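Local structure of alcohol dehydrogenase (Thermus thermophilus, 2EIH) at residues W155-D160 against A262-S267; V239-G244 against E249-A254. The protein binds zinc and is probably a medium-chain oxidoreductase that interconverts alcohols and carbonyl compounds with a nicotinamide cofactor. One frame throughout, in Å; residues are numbered along the deposited sequence.

Interaction 1: residues W155-D160 against A262-S267; sequences WQMVVD and AIAGAS
The torsions of Met157 lead its chain past Ala262 to Ala264: chi1 (-66°) lays CG beside the backbone N, chi2 extends the chain to the sulfur, and chi3 (-76°) sets the direction of the terminal methyl. The side chain has two landing points. At its root, the bond from CA already points toward the strand, and CB meets the methyl of Ala262 at 3.8 Å from CB to CB; CG lies against that same methyl. Farther out, SD rests 3.8 Å from CB of Ala264, just past the end of the strand, while CE, set crosswise to that approach, stays 4.1 Å from the same CB. Both partners are alanines, and their short side chains let the helix come close, with CA of Met157 5.6 Å from CA of Ala262. The side-chain contacts are apolar, and the touching residues are buried.

Helix 148-161 here packs against strand 259-263 of the parallel, Rossmann-type sheet. Met157 also touches Val240 on the adjacent strand 236-241, and so spans two strands, with Val179 as a further neighbour. Trp155 turns instead to helices 180-189 and 297-306, whereas Ile263, on the other side of its strand, packs on Phe280 of a second subunit.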
loop_
_atom_site.group_PDB
_atom_site.type_symbol
_atom_site.label_atom_id
_atom_site.label_comp_id
_atom_site.label_asym_id
_atom_site.label_seq_id
_atom_site.Cartn_x
_atom_site.Cartn_y
_atom_site.Cartn_z
ATOM N N TRP A 155 4.225 17.838 1.213
ATOM C CA TRP A 155 3.800 16.641 1.920
ATOM C C TRP A 155 3.354 15.524 0.980
ATOM O O TRP A 155 3.726 14.366 1.174
ATOM C CB TRP A 155 2.690 16.994 2.909
ATOM C CG TRP A 155 2.220 15.822 3.714
ATOM C CD1 TRP A 155 1.452 14.783 3.280
ATOM C CD2 TRP A 155 2.469 15.585 5.104
ATOM N NE1 TRP A 155 1.194 13.925 4.315
ATOM C CE2 TRP A 155 1.801 14.395 5.451
ATOM C CE3 TRP A 155 3.175 16.277 6.098
ATOM C CZ2 TRP A 155 1.831 13.862 6.747
ATOM C CZ3 TRP A 155 3.206 15.756 7.382
ATOM C CH2 TRP A 155 2.526 14.559 7.700
ATOM N N GLN A 156 2.564 15.866 -0.035
ATOM C CA GLN A 156 2.117 14.856 -0.983
ATOM C C GLN A 156 3.319 14.271 -1.704
ATOM O O GLN A 156 3.371 13.069 -1.935
ATOM C CB GLN A 156 1.137 15.429 -2.016
ATOM C CG GLN A 156 0.562 14.350 -2.941
ATOM C CD GLN A 156 -0.614 14.811 -3.786
ATOM O OE1 GLN A 156 -0.449 15.157 -4.954
ATOM N NE2 GLN A 156 -1.808 14.828 -3.193
ATOM N N MET A 157 4.286 15.116 -2.047
ATOM C CA MET A 157 5.477 14.650 -2.744
ATOM C C MET A 157 6.331 13.723 -1.872
ATOM O O MET A 157 6.681 12.618 -2.291
ATOM C CB MET A 157 6.322 15.837 -3.223
ATOM C CG MET A 157 5.646 16.692 -4.285
ATOM S SD MET A 157 6.749 18.012 -4.896
ATOM C CE MET A 157 6.657 19.091 -3.566
ATOM N N VAL A 158 6.639 14.162 -0.654
ATOM C CA VAL A 158 7.460 13.395 0.286
ATOM C C VAL A 158 6.758 12.162 0.865
ATOM O O VAL A 158 7.230 11.037 0.720
ATOM C CB VAL A 158 7.925 14.320 1.451
ATOM C CG1 VAL A 158 8.720 13.534 2.488
ATOM C CG2 VAL A 158 8.773 15.457 0.888
ATOM N N VAL A 159 5.620 12.385 1.509
ATOM C CA VAL A 159 4.865 11.309 2.134
ATOM C C VAL A 159 4.110 10.359 1.177
ATOM O O VAL A 159 4.406 9.168 1.132
ATOM C CB VAL A 159 3.898 11.910 3.182
ATOM C CG1 VAL A 159 3.163 10.815 3.924
ATOM C CG2 VAL A 159 4.686 12.769 4.159
ATOM N N ASP A 160 3.151 10.877 0.412
ATOM C CA ASP A 160 2.372 10.045 -0.509
ATOM C C ASP A 160 3.105 9.600 -1.788
ATOM O O ASP A 160 3.186 8.412 -2.077
ATOM C CB ASP A 160 1.060 10.766 -0.867
ATOM C CG ASP A 160 0.251 11.169 0.372
ATOM O OD1 ASP A 160 -0.012 10.292 1.228
ATOM O OD2 ASP A 160 -0.134 12.355 0.489
ATOM N N ALA A 262 9.829 13.221 -7.501
ATOM C CA ALA A 262 8.546 13.908 -7.421
ATOM C C ALA A 262 8.723 15.315 -7.985
ATOM O O ALA A 262 9.619 16.050 -7.576
ATOM C CB ALA A 262 8.071 13.980 -5.974
ATOM N N ILE A 263 7.868 15.685 -8.927
ATOM C CA ILE A 263 7.947 16.997 -9.541
ATOM C C ILE A 263 6.715 17.846 -9.294
ATOM O O ILE A 263 5.605 17.476 -9.659
ATOM C CB ILE A 263 8.178 16.876 -11.055
ATOM C CG1 ILE A 263 9.599 16.381 -11.320
ATOM C CG2 ILE A 263 7.927 18.214 -11.725
ATOM C CD1 ILE A 263 9.944 16.266 -12.774
ATOM N N ALA A 264 6.940 19.005 -8.686
ATOM C CA ALA A 264 5.872 19.937 -8.357
ATOM C C ALA A 264 5.379 20.723 -9.563
ATOM O O ALA A 264 4.613 20.217 -10.388
ATOM C CB ALA A 264 6.347 20.895 -7.280
ATOM N N GLY A 265 5.812 21.975 -9.648
ATOM C CA GLY A 265 5.405 22.827 -10.746
ATOM C C GLY A 265 6.582 23.153 -11.639
ATOM O O GLY A 265 6.825 24.317 -11.962
ATOM N N ALA A 266 7.316 22.117 -12.033
ATOM C CA ALA A 266 8.480 22.290 -12.892
ATOM C C ALA A 266 8.079 22.768 -14.287
ATOM O O ALA A 266 8.174 22.019 -15.262
ATOM C CB ALA A 266 9.265 20.986 -12.986
ATOM N N SER A 267 7.629 24.018 -14.370
ATOM C CA SER A 267 7.225 24.617 -15.635
ATOM C C SER A 267 8.338 25.544 -16.111
ATOM O O SER A 267 8.093 26.701 -16.451
ATOM C CB SER A 267 5.927 25.414 -15.459
ATOM O OG SER A 267 5.536 26.041 -16.675
#

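Interaction 2: residues V239-G244 against E249-A254; sequences VVDHTG and EGVIKA
Val239 and Val251 meet methyl to methyl, their side chains set at a slant to one another, with CG1 of Val239 3.5 Å from CG1 of Val251, a snug approach for two carbons. In both valines CG1 is the branch anti to the backbone N (chi1 -179° and 177°), and it is the branch each turns to the other. The second branch of Val251 serves another neighbour: its CG2 lies 4.0 Å from OD1 of Asp241, two residues further along the strand. One helix residue therefore spans two strand side chains on the same face of the sheet, one hydrocarbon and one carboxylate.

The other oxygen of Asp241 is turned to its own chain. OD2 takes the backbone N of Thr243 at 3.0 Å, closing an Asx turn; this nearly straight bond arrives from above the carboxylate plane. The hydroxyl OG1 of Thr243 donates to the syn lone pair of OD2, also at 3.0 Å, and the backbone N of Gly244 adds a weak third bond. An alanine in place of Asp241 would probably leave the amide and hydroxyl of Thr243 without their acceptor and let the turn beyond the strand relax.

Strand 236-241 and helix 248-254 form consecutive strand and helix of the Rossmann-type domain, and Met173 touches both Asp241 and Val251. The chemistry is divided: valine methyls join helix to strand, and OD1 of the buried carboxylate faces a methyl of the helix, while OD2 and its donors shape the chain leaving the sheet and probably ease the charge.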
loop_
_atom_site.group_PDB
_atom_site.type_symbol
_atom_site.label_atom_id
_atom_site.label_comp_id
_atom_site.label_asym_id
_atom_site.label_seq_id
_atom_site.Cartn_x
_atom_site.Cartn_y
_atom_site.Cartn_z
ATOM N N VAL A 239 13.762 11.916 -4.716
ATOM C CA VAL A 239 14.099 13.278 -5.121
ATOM C C VAL A 239 12.902 14.226 -5.203
ATOM O O VAL A 239 11.888 13.914 -5.817
ATOM C CB VAL A 239 14.800 13.284 -6.486
ATOM C CG1 VAL A 239 15.159 14.710 -6.880
ATOM C CG2 VAL A 239 16.041 12.411 -6.426
ATOM N N VAL A 240 13.029 15.389 -4.572
ATOM C CA VAL A 240 11.975 16.395 -4.611
ATOM C C VAL A 240 12.449 17.523 -5.510
ATOM O O VAL A 240 13.404 18.219 -5.184
ATOM C CB VAL A 240 11.690 16.975 -3.228
ATOM C CG1 VAL A 240 10.569 17.990 -3.326
ATOM C CG2 VAL A 240 11.341 15.866 -2.258
ATOM N N ASP A 241 11.776 17.702 -6.639
ATOM C CA ASP A 241 12.150 18.732 -7.591
ATOM C C ASP A 241 10.976 19.656 -7.923
ATOM O O ASP A 241 9.871 19.188 -8.183
ATOM C CB ASP A 241 12.656 18.071 -8.871
ATOM C CG ASP A 241 13.334 19.050 -9.793
ATOM O OD1 ASP A 241 13.697 18.670 -10.921
ATOM O OD2 ASP A 241 13.507 20.208 -9.383
ATOM N N HIS A 242 11.200 20.965 -7.917
ATOM C CA HIS A 242 10.118 21.895 -8.242
ATOM C C HIS A 242 10.544 22.815 -9.370
ATOM O O HIS A 242 9.855 23.780 -9.691
ATOM C CB HIS A 242 9.738 22.749 -7.030
ATOM C CG HIS A 242 10.795 23.729 -6.637
ATOM N ND1 HIS A 242 11.925 23.364 -5.935
ATOM C CD2 HIS A 242 10.922 25.055 -6.884
ATOM C CE1 HIS A 242 12.700 24.420 -5.768
ATOM N NE2 HIS A 242 12.112 25.460 -6.336
ATOM N N THR A 243 11.691 22.521 -9.962
ATOM C CA THR A 243 12.189 23.339 -11.047
ATOM C C THR A 243 12.216 22.529 -12.338
ATOM O O THR A 243 11.481 22.827 -13.284
ATOM C CB THR A 243 13.594 23.880 -10.719
ATOM O OG1 THR A 243 14.505 22.792 -10.501
ATOM C CG2 THR A 243 13.533 24.742 -9.463
ATOM N N GLY A 244 13.050 21.492 -12.366
ATOM C CA GLY A 244 13.160 20.643 -13.540
ATOM C C GLY A 244 13.343 21.429 -14.822
ATOM O O GLY A 244 13.599 22.634 -14.800
ATOM N N GLU A 249 18.272 16.736 -16.135
ATOM C CA GLU A 249 19.221 15.762 -16.634
ATOM C C GLU A 249 20.197 15.427 -15.513
ATOM O O GLU A 249 20.638 14.283 -15.373
ATOM C CB GLU A 249 19.973 16.338 -17.823
ATOM C CG GLU A 249 20.886 15.349 -18.504
ATOM C CD GLU A 249 21.750 16.013 -19.549
ATOM O OE1 GLU A 249 22.617 16.829 -19.159
ATOM O OE2 GLU A 249 21.555 15.723 -20.751
ATOM N N GLY A 250 20.529 16.438 -14.715
ATOM C CA GLY A 250 21.445 16.248 -13.607
ATOM C C GLY A 250 20.792 15.457 -12.493
ATOM O O GLY A 250 21.440 14.653 -11.821
ATOM N N VAL A 251 19.497 15.693 -12.296
ATOM C CA VAL A 251 18.737 14.996 -11.267
ATOM C C VAL A 251 18.688 13.518 -11.617
ATOM O O VAL A 251 19.026 12.664 -10.797
ATOM C CB VAL A 251 17.300 15.524 -11.186
ATOM C CG1 VAL A 251 16.516 14.729 -10.159
ATOM C CG2 VAL A 251 17.310 16.996 -10.827
ATOM N N ILE A 252 18.268 13.226 -12.844
ATOM C CA ILE A 252 18.178 11.850 -13.313
ATOM C C ILE A 252 19.506 11.132 -13.134
ATOM O O ILE A 252 19.550 9.936 -12.840
ATOM C CB ILE A 252 17.790 11.801 -14.787
ATOM C CG1 ILE A 252 16.359 12.303 -14.949
ATOM C CG2 ILE A 252 17.930 10.378 -15.313
ATOM C CD1 ILE A 252 15.851 12.225 -16.371
ATOM N N LYS A 253 20.584 11.885 -13.301
ATOM C CA LYS A 253 21.924 11.349 -13.167
ATOM C C LYS A 253 22.225 11.081 -11.687
ATOM O O LYS A 253 22.902 10.106 -11.331
ATOM C CB LYS A 253 22.934 12.354 -13.733
ATOM C CG LYS A 253 24.123 11.737 -14.473
ATOM C CD LYS A 253 23.758 11.311 -15.898
ATOM C CE LYS A 253 23.576 12.515 -16.822
ATOM N NZ LYS A 253 24.827 13.324 -16.945
ATOM N N ALA A 254 21.702 11.947 -10.826
ATOM C CA ALA A 254 21.919 11.838 -9.387
ATOM C C ALA A 254 20.987 10.850 -8.702
ATOM O O ALA A 254 21.171 10.514 -7.533
ATOM C CB ALA A 254 21.768 13.209 -8.744
#

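Overall arrangement
Both contacts are buried and hold helices against one parallel sheet, through the neighbouring strands 259-263 and 236-241. The strands are joined directly by probable backbone hydrogen bonds, Ala262 N to Val239 O and Asp241 N to Ala262 O. Interaction 1 lies deeper in the chain, its centre about 10 Å from the chain centre against 18 Å for interaction 2, and other subunits come up to its segments; none touches those of interaction 2. Interaction 1 links elements far apart in sequence, and interaction 2 is nested within its loop as a local strand-helix pair. A flexible thioether over alanines serves the former; branched valines and a carboxylate serve the latter.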